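Long-range contact in RavA (Legionella pneumophila str. Paris, PDB 6WO6), which is a bacterial effector protein, probably acting in host-cell invasion, built as an elongated, largely helical chain: residues 261-270 / 294-305. The protein carries 2 engineered substitutions. Residues are numbered along the deposited sequence; the frame is centred on the assembly and turned at random.
Sequences IERNLLGDNP and LLKGHEQAIGEK
Leu266 reaches across to the 294-305 segment with its two methyls going to different places: CD1 lies against the backbone O of Leu294, whereas CD2 touches both CD2 of Leu295 (3.6 Å) and CD1 of Ile302 (3.8 Å). Its side chain meets both partners at a slant, and CD2 also skirts CB of His298. CG of Leu266 is anti to the carbonyl carbon (chi1 -60°). CG of Leu265 is instead anti to the backbone N (chi1 -173°), and its side chain crosses Leu295 at about a right angle with the CD2 atoms of the two residues 3.7 Å apart. One turn earlier, CG2 of Ile261 borders CB of Leu294 and CD2 of Leu295. These residues join the C-terminal end of the long helix 246-265, which finishes in a wider pi-type turn with Leu266 N bonded to Ile261 O, to the end of helix 290-294, the turn after it and the short helix 299-304, with His298 at its N-cap position, within an all-helical part of the chain far from its centre. Phe273 and Phe274 of helix 270-275 continue the apolar cluster around Ile261 and Leu265. Beyond the helix end, CB of Pro270 rests on CG2 of Ile302 at 3.6 Å, while the proline CD meets CB of Lys305, the two side chains crossing at about a right angle. The aliphatic part of Lys305 then passes the backbone O atoms of Gly267 and Asp268, with CD 3.4 Å from Asp268 O. A bend at chi4 (69°) turns NZ back to a weak hydrogen bond with Ala301 O, 3.5 Å long.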
loop_
_atom_site.group_PDB
_atom_site.type_symbol
_atom_site.label_atom_id
_atom_site.label_comp_id
_atom_site.label_asym_id
_atom_site.label_seq_id
_atom_site.Cartn_x
_atom_site.Cartn_y
_atom_site.Cartn_z
ATOM N N ILE A 261 31.981 -1.699 15.937
ATOM C CA ILE A 261 32.395 -3.016 16.418
ATOM C C ILE A 261 33.592 -3.516 15.623
ATOM O O ILE A 261 34.579 -4.004 16.188
ATOM C CB ILE A 261 31.223 -4.009 16.339
ATOM C CG1 ILE A 261 30.115 -3.617 17.314
ATOM C CG2 ILE A 261 31.700 -5.423 16.620
ATOM C CD1 ILE A 261 28.909 -4.524 17.245
ATOM N N GLU A 262 33.527 -3.398 14.295
ATOM C CA GLU A 262 34.572 -3.981 13.460
ATOM C C GLU A 262 35.875 -3.189 13.530
ATOM O O GLU A 262 36.956 -3.775 13.413
ATOM C CB GLU A 262 34.081 -4.098 12.019
ATOM C CG GLU A 262 33.046 -5.194 11.826
ATOM C CD GLU A 262 32.480 -5.231 10.418
ATOM O OE1 GLU A 262 32.584 -4.213 9.698
ATOM O OE2 GLU A 262 31.927 -6.284 10.031
ATOM N N ARG A 263 35.802 -1.874 13.732
ATOM C CA ARG A 263 37.002 -1.046 13.737
ATOM C C ARG A 263 37.662 -0.989 15.111
ATOM O O ARG A 263 38.878 -1.179 15.226
ATOM C CB ARG A 263 36.655 0.369 13.259
ATOM C CG ARG A 263 37.857 1.255 12.959
ATOM C CD ARG A 263 37.414 2.657 12.542
ATOM N NE ARG A 263 38.466 3.397 11.843
ATOM C CZ ARG A 263 39.344 4.204 12.437
ATOM N NH1 ARG A 263 39.308 4.382 13.752
ATOM N NH2 ARG A 263 40.262 4.833 11.713
ATOM N N ASN A 264 36.882 -0.733 16.161
ATOM C CA ASN A 264 37.430 -0.486 17.488
ATOM C C ASN A 264 37.354 -1.696 18.409
ATOM O O ASN A 264 38.309 -1.958 19.150
ATOM C CB ASN A 264 36.710 0.700 18.136
ATOM C CG ASN A 264 36.914 1.991 17.364
ATOM O OD1 ASN A 264 38.032 2.316 16.964
ATOM N ND2 ASN A 264 35.829 2.725 17.136
ATOM N N LEU A 265 36.250 -2.444 18.388
ATOM C CA LEU A 265 36.144 -3.607 19.264
ATOM C C LEU A 265 36.984 -4.773 18.764
ATOM O O LEU A 265 37.524 -5.535 19.574
ATOM C CB LEU A 265 34.680 -4.036 19.411
ATOM C CG LEU A 265 34.439 -5.145 20.439
ATOM C CD1 LEU A 265 35.018 -4.746 21.784
ATOM C CD2 LEU A 265 32.962 -5.453 20.568
ATOM N N LEU A 266 37.116 -4.924 17.450
ATOM C CA LEU A 266 37.924 -5.987 16.872
ATOM C C LEU A 266 39.290 -5.497 16.407
ATOM O O LEU A 266 39.988 -6.222 15.690
ATOM C CB LEU A 266 37.171 -6.645 15.716
ATOM C CG LEU A 266 35.842 -7.261 16.156
ATOM C CD1 LEU A 266 35.188 -8.046 15.029
ATOM C CD2 LEU A 266 36.068 -8.145 17.369
ATOM N N GLY A 267 39.683 -4.293 16.802
ATOM C CA GLY A 267 40.991 -3.751 16.498
ATOM C C GLY A 267 42.016 -4.082 17.561
ATOM O O GLY A 267 41.946 -5.120 18.226
ATOM N N ASP A 268 42.981 -3.178 17.729
ATOM C CA ASP A 268 44.087 -3.398 18.655
ATOM C C ASP A 268 43.794 -2.925 20.072
ATOM O O ASP A 268 44.383 -3.451 21.024
ATOM C CB ASP A 268 45.350 -2.699 18.144
ATOM C CG ASP A 268 45.877 -3.312 16.864
ATOM O OD1 ASP A 268 45.825 -4.553 16.733
ATOM O OD2 ASP A 268 46.341 -2.552 15.989
ATOM N N ASN A 269 42.902 -1.946 20.241
ATOM C CA ASN A 269 42.565 -1.378 21.545
ATOM C C ASN A 269 41.064 -1.498 21.793
ATOM O O ASN A 269 40.332 -0.501 21.722
ATOM C CB ASN A 269 43.006 0.082 21.638
ATOM C CG ASN A 269 44.308 0.255 22.396
ATOM O OD1 ASN A 269 44.330 0.233 23.630
ATOM N ND2 ASN A 269 45.402 0.437 21.662
ATOM N N PRO A 270 40.575 -2.704 22.103
ATOM C CA PRO A 270 39.129 -2.867 22.340
ATOM C C PRO A 270 38.586 -1.993 23.457
ATOM O O PRO A 270 37.389 -1.674 23.451
ATOM C CB PRO A 270 39.001 -4.359 22.681
ATOM C CG PRO A 270 40.177 -4.997 22.024
ATOM C CD PRO A 270 41.288 -3.993 22.149
ATOM N N LEU A 294 29.666 -11.348 14.932
ATOM C CA LEU A 294 30.877 -10.571 14.701
ATOM C C LEU A 294 31.949 -10.811 15.760
ATOM O O LEU A 294 33.131 -10.560 15.494
ATOM C CB LEU A 294 30.525 -9.084 14.628
ATOM C CG LEU A 294 29.427 -8.733 13.621
ATOM C CD1 LEU A 294 29.218 -7.230 13.547
ATOM C CD2 LEU A 294 29.741 -9.303 12.246
ATOM N N LEU A 295 31.573 -11.291 16.946
ATOM C CA LEU A 295 32.531 -11.635 17.988
ATOM C C LEU A 295 32.785 -13.135 18.078
ATOM O O LEU A 295 33.418 -13.586 19.039
ATOM C CB LEU A 295 32.055 -11.118 19.349
ATOM C CG LEU A 295 31.810 -9.620 19.536
ATOM C CD1 LEU A 295 31.609 -9.310 21.010
ATOM C CD2 LEU A 295 32.949 -8.799 18.965
ATOM N N LYS A 296 32.308 -13.915 17.111
ATOM C CA LYS A 296 32.453 -15.363 17.175
ATOM C C LYS A 296 33.924 -15.739 17.052
ATOM O O LYS A 296 34.574 -15.422 16.050
ATOM C CB LYS A 296 31.634 -16.031 16.073
ATOM C CG LYS A 296 31.437 -17.522 16.289
ATOM C CD LYS A 296 31.787 -18.326 15.052
ATOM C CE LYS A 296 32.065 -19.776 15.419
ATOM N NZ LYS A 296 33.244 -19.902 16.326
ATOM N N GLY A 297 34.448 -16.412 18.072
ATOM C CA GLY A 297 35.840 -16.820 18.057
ATOM C C GLY A 297 36.822 -15.674 18.167
ATOM O O GLY A 297 37.906 -15.733 17.574
ATOM N N HIS A 298 36.463 -14.622 18.904
ATOM C CA HIS A 298 37.361 -13.504 19.145
ATOM C C HIS A 298 37.421 -13.089 20.608
ATOM O O HIS A 298 38.180 -12.173 20.939
ATOM C CB HIS A 298 36.953 -12.284 18.302
ATOM C CG HIS A 298 37.361 -12.373 16.864
ATOM N ND1 HIS A 298 36.457 -12.578 15.843
ATOM C CD2 HIS A 298 38.577 -12.280 16.275
ATOM C CE1 HIS A 298 37.097 -12.610 14.689
ATOM N NE2 HIS A 298 38.385 -12.432 14.923
ATOM N N GLU A 299 36.652 -13.737 21.488
ATOM C CA GLU A 299 36.594 -13.317 22.885
ATOM C C GLU A 299 37.952 -13.414 23.570
ATOM O O GLU A 299 38.271 -12.583 24.429
ATOM C CB GLU A 299 35.562 -14.152 23.647
ATOM C CG GLU A 299 34.125 -13.673 23.500
ATOM C CD GLU A 299 33.312 -14.518 22.538
ATOM O OE1 GLU A 299 33.906 -15.351 21.818
ATOM O OE2 GLU A 299 32.073 -14.352 22.508
ATOM N N GLN A 300 38.767 -14.407 23.207
ATOM C CA GLN A 300 40.041 -14.586 23.896
ATOM C C GLN A 300 41.047 -13.514 23.494
ATOM O O GLN A 300 41.790 -13.008 24.343
ATOM C CB GLN A 300 40.607 -15.979 23.621
ATOM C CG GLN A 300 41.568 -16.458 24.699
ATOM C CD GLN A 300 42.593 -17.439 24.176
ATOM O OE1 GLN A 300 43.255 -17.183 23.170
ATOM N NE2 GLN A 300 42.732 -18.571 24.856
ATOM N N ALA A 301 41.093 -13.157 22.207
ATOM C CA ALA A 301 42.008 -12.107 21.767
ATOM C C ALA A 301 41.669 -10.776 22.425
ATOM O O ALA A 301 42.563 -10.050 22.877
ATOM C CB ALA A 301 41.975 -11.980 20.244
ATOM N N ILE A 302 40.378 -10.449 22.505
ATOM C CA ILE A 302 39.955 -9.223 23.172
ATOM C C ILE A 302 40.276 -9.283 24.663
ATOM O O ILE A 302 40.774 -8.310 25.247
ATOM C CB ILE A 302 38.458 -8.980 22.916
ATOM C CG1 ILE A 302 38.195 -8.900 21.410
ATOM C CG2 ILE A 302 37.994 -7.712 23.607
ATOM C CD1 ILE A 302 36.724 -8.898 21.036
ATOM N N GLY A 303 40.001 -10.424 25.302
ATOM C CA GLY A 303 40.329 -10.567 26.712
ATOM C C GLY A 303 41.811 -10.398 26.986
ATOM O O GLY A 303 42.204 -9.867 28.028
ATOM N N GLU A 304 42.654 -10.848 26.053
ATOM C CA GLU A 304 44.094 -10.648 26.197
ATOM C C GLU A 304 44.473 -9.190 25.973
ATOM O O GLU A 304 45.363 -8.660 26.651
ATOM C CB GLU A 304 44.858 -11.552 25.231
ATOM C CG GLU A 304 44.742 -13.035 25.531
ATOM C CD GLU A 304 45.654 -13.869 24.654
ATOM O OE1 GLU A 304 46.103 -14.945 25.108
ATOM O OE2 GLU A 304 45.930 -13.445 23.511
ATOM N N LYS A 305 43.817 -8.524 25.020
ATOM C CA LYS A 305 44.051 -7.101 24.808
ATOM C C LYS A 305 43.430 -6.229 25.896
ATOM O O LYS A 305 43.573 -5.002 25.830
ATOM C CB LYS A 305 43.518 -6.671 23.439
ATOM C CG LYS A 305 44.197 -7.337 22.252
ATOM C CD LYS A 305 43.655 -6.783 20.938
ATOM C CE LYS A 305 44.124 -7.598 19.743
ATOM N NZ LYS A 305 43.505 -8.952 19.723
#